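Local coordinates for protein arginase (PDB 2EF5) that probably hydrolyses L-arginine to L-ornithine and urea, the reaction of manganese-dependent arginases, with two manganese ions bound in each subunit, at residues G18-G22 against E262-I266; V6-L12 against D47-S51. All coordinates share one frame; numbering follows the deposited sequence.

How the interactions relate
Interactions 1 and 2 lie on the same side of the chain's centre, with their own centres about 11 Å apart; interaction 2 begins on strand 2-8 of the parallel sheet, whereas interaction 1 joins loops. Along the chain their segments alternate: 6-12, then 18-22, 47-51 and, far later, 262-266. The loop after strand 2-8 passes through residues 18-22, which lead into helix 22-28. The two interactions meet directly at Asp11, whose OD2 stands 2.7 Å from Gly18 N, and around a bound lysine touched by both. Together they tie the edge strand 41-47 and the loop after strand 255-261, which passes near the manganese site, to one loop system.

Interaction 1 of 2, residues G18-G22 against E262-I266; sequences GVDMG and EVNPI. With LYS (lysine), chain K.
Val19 and Gly22 press their backbones against the carbonyl of Val263 in the closely fitted, buried half of this contact. Val19 CA reaches Val263 O at 3.5 Å in a CA-H...O contact, and Gly22 CA lies 3.3 Å from the same oxygen, which is buried here with no hydrogen-bonding partner in the model. A side chain on Gly22 would run into it. Val19 CG1, set beside its own backbone N and anti to the carbonyl carbon (chi1 -69°), meets Asn264 CB at 3.9 Å, the two side chains crossing near a right angle. The amide of Asn264 lies against the peptide between Gly18 and Val19, and its OD1 takes a weak bond from Ile266 N. In the parallel-sheet fold of arginases this joins the short 3-10 turn leading into helix 22-28 to the loop leaving strand 255-261. At the start of that loop Glu262, bonded through OE2 to the N of His96, comes within about 5 Å of a manganese ion. Partly exposed Met21 and Pro265 still pack tightly, CB to CG at 3.4 Å. The solvent side is the exposed Ile266: Met21 SD is modelled 3.2 Å from its CD1, unusually short and doubtful in detail, with CE folded toward the same methyl (chi3 65°). The bound lysine lies along Met21 CB and CG, but it overlaps Asp20 O, leaving its position doubtful.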
ATOM      1  N   GLY A  18     -44.800   1.674  -5.264  1.00 27.73           N
ATOM      2  CA  GLY A  18     -45.498   2.792  -5.871  1.00 26.51           C
ATOM      3  C   GLY A  18     -44.788   3.463  -7.038  1.00 26.29           C
ATOM      4  O   GLY A  18     -45.271   4.486  -7.537  1.00 27.38           O
ATOM      5  N   VAL A  19     -43.659   2.915  -7.490  1.00 24.72           N
ATOM      6  CA  VAL A  19     -42.933   3.527  -8.607  1.00 22.20           C
ATOM      7  C   VAL A  19     -43.727   3.504  -9.912  1.00 21.98           C
ATOM      8  O   VAL A  19     -43.403   4.214 -10.862  1.00 21.87           O
ATOM      9  CB  VAL A  19     -41.562   2.849  -8.856  1.00 23.45           C
ATOM     10  CG1 VAL A  19     -40.619   3.152  -7.694  1.00 20.87           C
ATOM     11  CG2 VAL A  19     -41.735   1.340  -9.045  1.00 22.76           C
ATOM     12  N   ASP A  20     -44.773   2.690  -9.966  1.00 21.81           N
ATOM     13  CA  ASP A  20     -45.588   2.619 -11.168  1.00 21.37           C
ATOM     14  C   ASP A  20     -46.301   3.953 -11.393  1.00 20.78           C
ATOM     15  O   ASP A  20     -46.785   4.212 -12.477  1.00 19.59           O
ATOM     16  CB  ASP A  20     -46.585   1.460 -11.062  1.00 23.52           C
ATOM     17  CG  ASP A  20     -47.511   1.589  -9.862  1.00 27.35           C
ATOM     18  OD1 ASP A  20     -47.047   1.981  -8.768  1.00 28.46           O
ATOM     19  OD2 ASP A  20     -48.707   1.284 -10.011  1.00 29.78           O
ATOM     20  N   MET A  21     -46.315   4.806 -10.373  1.00 19.75           N
ATOM     21  CA  MET A  21     -46.944   6.124 -10.443  1.00 19.04           C
ATOM     22  C   MET A  21     -45.925   7.183 -10.853  1.00 18.56           C
ATOM     23  O   MET A  21     -46.258   8.360 -11.001  1.00 18.42           O
ATOM     24  CB  MET A  21     -47.548   6.487  -9.074  1.00 20.26           C
ATOM     25  CG  MET A  21     -48.724   5.612  -8.652  1.00 19.24           C
ATOM     26  SD  MET A  21     -49.252   5.857  -6.945  1.00 27.44           S
ATOM     27  CE  MET A  21     -49.837   7.519  -7.001  1.00 25.99           C
ATOM     28  N   GLY A  22     -44.685   6.748 -11.040  1.00 19.52           N
ATOM     29  CA  GLY A  22     -43.614   7.650 -11.422  1.00 18.96           C
ATOM     30  C   GLY A  22     -43.831   8.380 -12.730  1.00 19.91           C
ATOM     31  O   GLY A  22     -43.585   9.591 -12.806  1.00 18.00           O
ATOM     32  N   GLU A 262     -37.330   5.206 -11.235  1.00 20.69           N
ATOM     33  CA  GLU A 262     -37.492   5.020  -9.798  1.00 21.82           C
ATOM     34  C   GLU A 262     -38.152   6.145  -8.990  1.00 22.02           C
ATOM     35  O   GLU A 262     -38.007   6.204  -7.769  1.00 21.61           O
ATOM     36  CB  GLU A 262     -36.134   4.651  -9.191  1.00 22.56           C
ATOM     37  CG  GLU A 262     -35.558   3.315  -9.699  1.00 26.13           C
ATOM     38  CD  GLU A 262     -36.247   2.093  -9.092  1.00 28.64           C
ATOM     39  OE1 GLU A 262     -36.542   2.117  -7.882  1.00 30.42           O
ATOM     40  OE2 GLU A 262     -36.481   1.100  -9.815  1.00 29.74           O
ATOM     41  N   VAL A 263     -38.874   7.034  -9.658  1.00 21.89           N
ATOM     42  CA  VAL A 263     -39.574   8.097  -8.945  1.00 22.50           C
ATOM     43  C   VAL A 263     -40.795   7.447  -8.272  1.00 22.24           C
ATOM     44  O   VAL A 263     -41.600   6.789  -8.935  1.00 21.30           O
ATOM     45  CB  VAL A 263     -40.047   9.211  -9.917  1.00 22.64           C
ATOM     46  CG1 VAL A 263     -40.872  10.245  -9.167  1.00 21.55           C
ATOM     47  CG2 VAL A 263     -38.841   9.874 -10.568  1.00 21.08           C
ATOM     48  N   ASN A 264     -40.926   7.626  -6.960  1.00 22.56           N
ATOM     49  CA  ASN A 264     -42.039   7.036  -6.214  1.00 23.46           C
ATOM     50  C   ASN A 264     -42.790   8.136  -5.471  1.00 23.44           C
ATOM     51  O   ASN A 264     -42.438   8.494  -4.350  1.00 21.16           O
ATOM     52  CB  ASN A 264     -41.514   6.003  -5.212  1.00 25.15           C
ATOM     53  CG  ASN A 264     -42.622   5.146  -4.618  1.00 26.99           C
ATOM     54  OD1 ASN A 264     -43.773   5.565  -4.546  1.00 28.22           O
ATOM     55  ND2 ASN A 264     -42.271   3.939  -4.180  1.00 29.88           N
ATOM     56  N   PRO A 265     -43.843   8.686  -6.092  1.00 23.90           N
ATOM     57  CA  PRO A 265     -44.621   9.754  -5.457  1.00 24.29           C
ATOM     58  C   PRO A 265     -45.233   9.416  -4.100  1.00 24.29           C
ATOM     59  O   PRO A 265     -45.478  10.307  -3.292  1.00 24.71           O
ATOM     60  CB  PRO A 265     -45.667  10.107  -6.524  1.00 25.17           C
ATOM     61  CG  PRO A 265     -45.813   8.852  -7.307  1.00 26.04           C
ATOM     62  CD  PRO A 265     -44.396   8.343  -7.414  1.00 24.61           C
ATOM     63  N   ILE A 266     -45.456   8.133  -3.847  1.00 24.87           N
ATOM     64  CA  ILE A 266     -46.023   7.682  -2.582  1.00 26.80           C
ATOM     65  C   ILE A 266     -45.072   7.921  -1.405  1.00 26.51           C
ATOM     66  O   ILE A 266     -45.500   8.022  -0.254  1.00 25.94           O
ATOM     67  CB  ILE A 266     -46.399   6.174  -2.678  1.00 29.06           C
ATOM     68  CG1 ILE A 266     -47.893   6.042  -2.938  1.00 29.61           C
ATOM     69  CG2 ILE A 266     -46.009   5.422  -1.409  1.00 32.52           C
ATOM     70  CD1 ILE A 266     -48.401   6.940  -4.029  1.00 30.28           C
TER
HETATM   71  N   LYS K3001     -52.523   9.423 -13.354  1.00 54.73           N
HETATM   72  CA  LYS K3001     -51.956   8.077 -14.060  1.00 55.51           C
HETATM   73  C   LYS K3001     -53.310   7.256 -14.537  1.00 55.58           C
HETATM   74  O   LYS K3001     -53.441   7.043 -15.756  1.00 56.83           O
HETATM   75  CB  LYS K3001     -51.128   7.381 -12.880  1.00 55.73           C
HETATM   76  CG  LYS K3001     -49.820   6.344 -12.833  1.00 57.81           C
HETATM   77  CD  LYS K3001     -49.522   5.263 -11.770  1.00 57.95           C
HETATM   78  CE  LYS K3001     -48.773   3.979 -12.572  1.00 56.60           C
HETATM   79  NZ  LYS K3001     -49.436   2.625 -13.339  1.00 54.62           N
HETATM   80  OXT LYS K3001     -54.242   6.758 -13.826  1.00 54.72           O

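Interaction 2 of 2, residues V6-L12 against D47-S51; sequences VGVPMDL and DVPVS. With LYS (lysine), chain K.
Val6 CG2 meets Val48 CG2 at 4.0 Å, the first apolar touch between strand 2-8 and the chain leaving edge strand 41-47. Gly7 follows in a parallel bridge with Asp47. Its carbonyl oxygen accepts Val48 N at 2.9 Å in a nearly straight bond (164° at the hydrogen), and Asp47 CA adds a CA-H...O contact to the same oxygen. Asp47 turns its carboxylate across Gly7, bringing OD1 3.2 Å from Gly7 CA where any CB would collide; that same oxygen forms a salt bridge to Arg27. Val8 leads away from the second segment, but CG1 still approaches Val50 CG2. Pro9 is the centre of an inverse gamma turn: its CD lies 3.8 Å from Asp47 CB and 4.1 Å from Val50 CG2, while CB lies near the modelled amine end of the bound lysine, whose position is doubtful. An alanine at this position, lacking CG and CD, is likely to leave Asp47 CB and Val50 CG2 without their shared packing partner and to let the turn flex. Met10, with CG anti to its backbone nitrogen (chi1 -177°), crosses Val50 near a right angle and lays CB and CG against CG1, each at 4.0 Å. Leu12 CD1 reaches the same methyl at 4.3 Å. Polar pairing between the two segments is thus concentrated at the Gly7-Asp47 bridge; beyond it their contact is apolar, made through the branched methyls of Val50, while Asp95 holds Met10 and Leu12 by hydrogen bonds.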
ATOM      1  N   VAL A   6     -41.953   8.471 -23.489  1.00 22.87           N
ATOM      2  CA  VAL A   6     -42.775   7.284 -23.295  1.00 23.71           C
ATOM      3  C   VAL A   6     -42.653   6.815 -21.851  1.00 23.67           C
ATOM      4  O   VAL A   6     -41.564   6.823 -21.275  1.00 23.54           O
ATOM      5  CB  VAL A   6     -42.360   6.143 -24.241  1.00 23.52           C
ATOM      6  CG1 VAL A   6     -40.921   5.750 -23.989  1.00 26.73           C
ATOM      7  CG2 VAL A   6     -43.272   4.951 -24.034  1.00 25.78           C
ATOM      8  N   GLY A   7     -43.776   6.419 -21.264  1.00 24.33           N
ATOM      9  CA  GLY A   7     -43.753   5.964 -19.885  1.00 25.29           C
ATOM     10  C   GLY A   7     -43.889   4.464 -19.730  1.00 25.46           C
ATOM     11  O   GLY A   7     -44.470   3.779 -20.576  1.00 26.42           O
ATOM     12  N   VAL A   8     -43.329   3.953 -18.644  1.00 24.40           N
ATOM     13  CA  VAL A   8     -43.396   2.534 -18.328  1.00 24.68           C
ATOM     14  C   VAL A   8     -43.787   2.445 -16.850  1.00 26.35           C
ATOM     15  O   VAL A   8     -42.930   2.402 -15.972  1.00 27.12           O
ATOM     16  CB  VAL A   8     -42.034   1.837 -18.546  1.00 23.41           C
ATOM     17  CG1 VAL A   8     -42.182   0.331 -18.377  1.00 23.41           C
ATOM     18  CG2 VAL A   8     -41.506   2.156 -19.927  1.00 24.63           C
ATOM     19  N   PRO A   9     -45.100   2.439 -16.562  1.00 26.55           N
ATOM     20  CA  PRO A   9     -45.601   2.362 -15.189  1.00 27.05           C
ATOM     21  C   PRO A   9     -45.439   0.957 -14.631  1.00 28.40           C
ATOM     22  O   PRO A   9     -46.412   0.291 -14.286  1.00 28.53           O
ATOM     23  CB  PRO A   9     -47.058   2.767 -15.346  1.00 26.47           C
ATOM     24  CG  PRO A   9     -47.409   2.154 -16.660  1.00 26.90           C
ATOM     25  CD  PRO A   9     -46.217   2.510 -17.521  1.00 26.74           C
ATOM     26  N   MET A  10     -44.192   0.519 -14.540  1.00 30.26           N
ATOM     27  CA  MET A  10     -43.875  -0.816 -14.061  1.00 32.27           C
ATOM     28  C   MET A  10     -43.388  -0.825 -12.618  1.00 32.81           C
ATOM     29  O   MET A  10     -42.489  -0.071 -12.237  1.00 32.55           O
ATOM     30  CB  MET A  10     -42.821  -1.432 -14.983  1.00 33.74           C
ATOM     31  CG  MET A  10     -42.422  -2.863 -14.671  1.00 38.13           C
ATOM     32  SD  MET A  10     -41.283  -3.468 -15.942  1.00 41.77           S
ATOM     33  CE  MET A  10     -39.778  -2.860 -15.345  1.00 39.91           C
ATOM     34  N   ASP A  11     -44.003  -1.689 -11.822  1.00 33.45           N
ATOM     35  CA  ASP A  11     -43.672  -1.851 -10.418  1.00 35.53           C
ATOM     36  C   ASP A  11     -43.847  -3.341 -10.147  1.00 37.06           C
ATOM     37  O   ASP A  11     -44.806  -3.760  -9.495  1.00 36.74           O
ATOM     38  CB  ASP A  11     -44.645  -1.055  -9.546  1.00 37.12           C
ATOM     39  CG  ASP A  11     -44.212  -0.994  -8.096  1.00 38.97           C
ATOM     40  OD1 ASP A  11     -43.639  -1.985  -7.602  1.00 40.50           O
ATOM     41  OD2 ASP A  11     -44.455   0.041  -7.443  1.00 43.38           O
ATOM     42  N   LEU A  12     -42.926  -4.137 -10.672  1.00 37.62           N
ATOM     43  CA  LEU A  12     -42.987  -5.580 -10.504  1.00 39.59           C
ATOM     44  C   LEU A  12     -41.819  -6.096  -9.672  1.00 40.15           C
ATOM     45  O   LEU A  12     -40.802  -6.517 -10.218  1.00 41.84           O
ATOM     46  CB  LEU A  12     -42.995  -6.252 -11.878  1.00 38.32           C
ATOM     47  CG  LEU A  12     -44.194  -5.922 -12.774  1.00 38.32           C
ATOM     48  CD1 LEU A  12     -43.972  -6.501 -14.157  1.00 39.14           C
ATOM     49  CD2 LEU A  12     -45.471  -6.480 -12.157  1.00 39.01           C
ATOM     50  N   ASP A  47     -48.096   5.452 -22.521  1.00 26.75           N
ATOM     51  CA  ASP A  47     -47.403   4.430 -21.740  1.00 28.39           C
ATOM     52  C   ASP A  47     -47.411   3.062 -22.397  1.00 30.06           C
ATOM     53  O   ASP A  47     -48.322   2.724 -23.145  1.00 31.16           O
ATOM     54  CB  ASP A  47     -48.022   4.262 -20.350  1.00 27.67           C
ATOM     55  CG  ASP A  47     -47.844   5.475 -19.466  1.00 26.68           C
ATOM     56  OD1 ASP A  47     -46.927   6.281 -19.713  1.00 27.77           O
ATOM     57  OD2 ASP A  47     -48.624   5.612 -18.503  1.00 28.94           O
ATOM     58  N   VAL A  48     -46.382   2.279 -22.096  1.00 30.82           N
ATOM     59  CA  VAL A  48     -46.272   0.918 -22.593  1.00 30.77           C
ATOM     60  C   VAL A  48     -47.127   0.079 -21.651  1.00 31.88           C
ATOM     61  O   VAL A  48     -47.047   0.230 -20.433  1.00 31.32           O
ATOM     62  CB  VAL A  48     -44.815   0.418 -22.525  1.00 32.48           C
ATOM     63  CG1 VAL A  48     -44.771  -1.102 -22.635  1.00 33.69           C
ATOM     64  CG2 VAL A  48     -44.002   1.051 -23.646  1.00 30.63           C
ATOM     65  N   PRO A  49     -47.966  -0.808 -22.201  1.00 34.30           N
ATOM     66  CA  PRO A  49     -48.827  -1.654 -21.367  1.00 34.45           C
ATOM     67  C   PRO A  49     -48.020  -2.502 -20.381  1.00 34.72           C
ATOM     68  O   PRO A  49     -47.032  -3.127 -20.760  1.00 35.85           O
ATOM     69  CB  PRO A  49     -49.561  -2.518 -22.395  1.00 34.83           C
ATOM     70  CG  PRO A  49     -49.608  -1.635 -23.612  1.00 34.44           C
ATOM     71  CD  PRO A  49     -48.213  -1.056 -23.632  1.00 34.21           C
ATOM     72  N   VAL A  50     -48.427  -2.515 -19.118  1.00 36.78           N
ATOM     73  CA  VAL A  50     -47.724  -3.323 -18.128  1.00 38.73           C
ATOM     74  C   VAL A  50     -48.688  -4.186 -17.327  1.00 39.87           C
ATOM     75  O   VAL A  50     -49.560  -3.675 -16.631  1.00 41.27           O
ATOM     76  CB  VAL A  50     -46.920  -2.462 -17.135  1.00 38.65           C
ATOM     77  CG1 VAL A  50     -46.107  -3.365 -16.224  1.00 38.29           C
ATOM     78  CG2 VAL A  50     -46.002  -1.518 -17.884  1.00 39.20           C
ATOM     79  N   SER A  51     -48.520  -5.500 -17.429  1.00 41.89           N
ATOM     80  CA  SER A  51     -49.365  -6.441 -16.703  1.00 43.08           C
ATOM     81  C   SER A  51     -48.492  -7.301 -15.798  1.00 43.73           C
ATOM     82  O   SER A  51     -47.658  -8.068 -16.279  1.00 44.34           O
ATOM     83  CB  SER A  51     -50.134  -7.325 -17.682  1.00 42.74           C
TER
HETATM   84  N   LYS K3001     -52.523   9.423 -13.354  1.00 54.73           N
HETATM   85  CA  LYS K3001     -51.956   8.077 -14.060  1.00 55.51           C
HETATM   86  C   LYS K3001     -53.310   7.256 -14.537  1.00 55.58           C
HETATM   87  O   LYS K3001     -53.441   7.043 -15.756  1.00 56.83           O
HETATM   88  CB  LYS K3001     -51.128   7.381 -12.880  1.00 55.73           C
HETATM   89  CG  LYS K3001     -49.820   6.344 -12.833  1.00 57.81           C
HETATM   90  CD  LYS K3001     -49.522   5.263 -11.770  1.00 57.95           C
HETATM   91  CE  LYS K3001     -48.773   3.979 -12.572  1.00 56.60           C
HETATM   92  NZ  LYS K3001     -49.436   2.625 -13.339  1.00 54.62           N
HETATM   93  OXT LYS K3001     -54.242   6.758 -13.826  1.00 54.72           O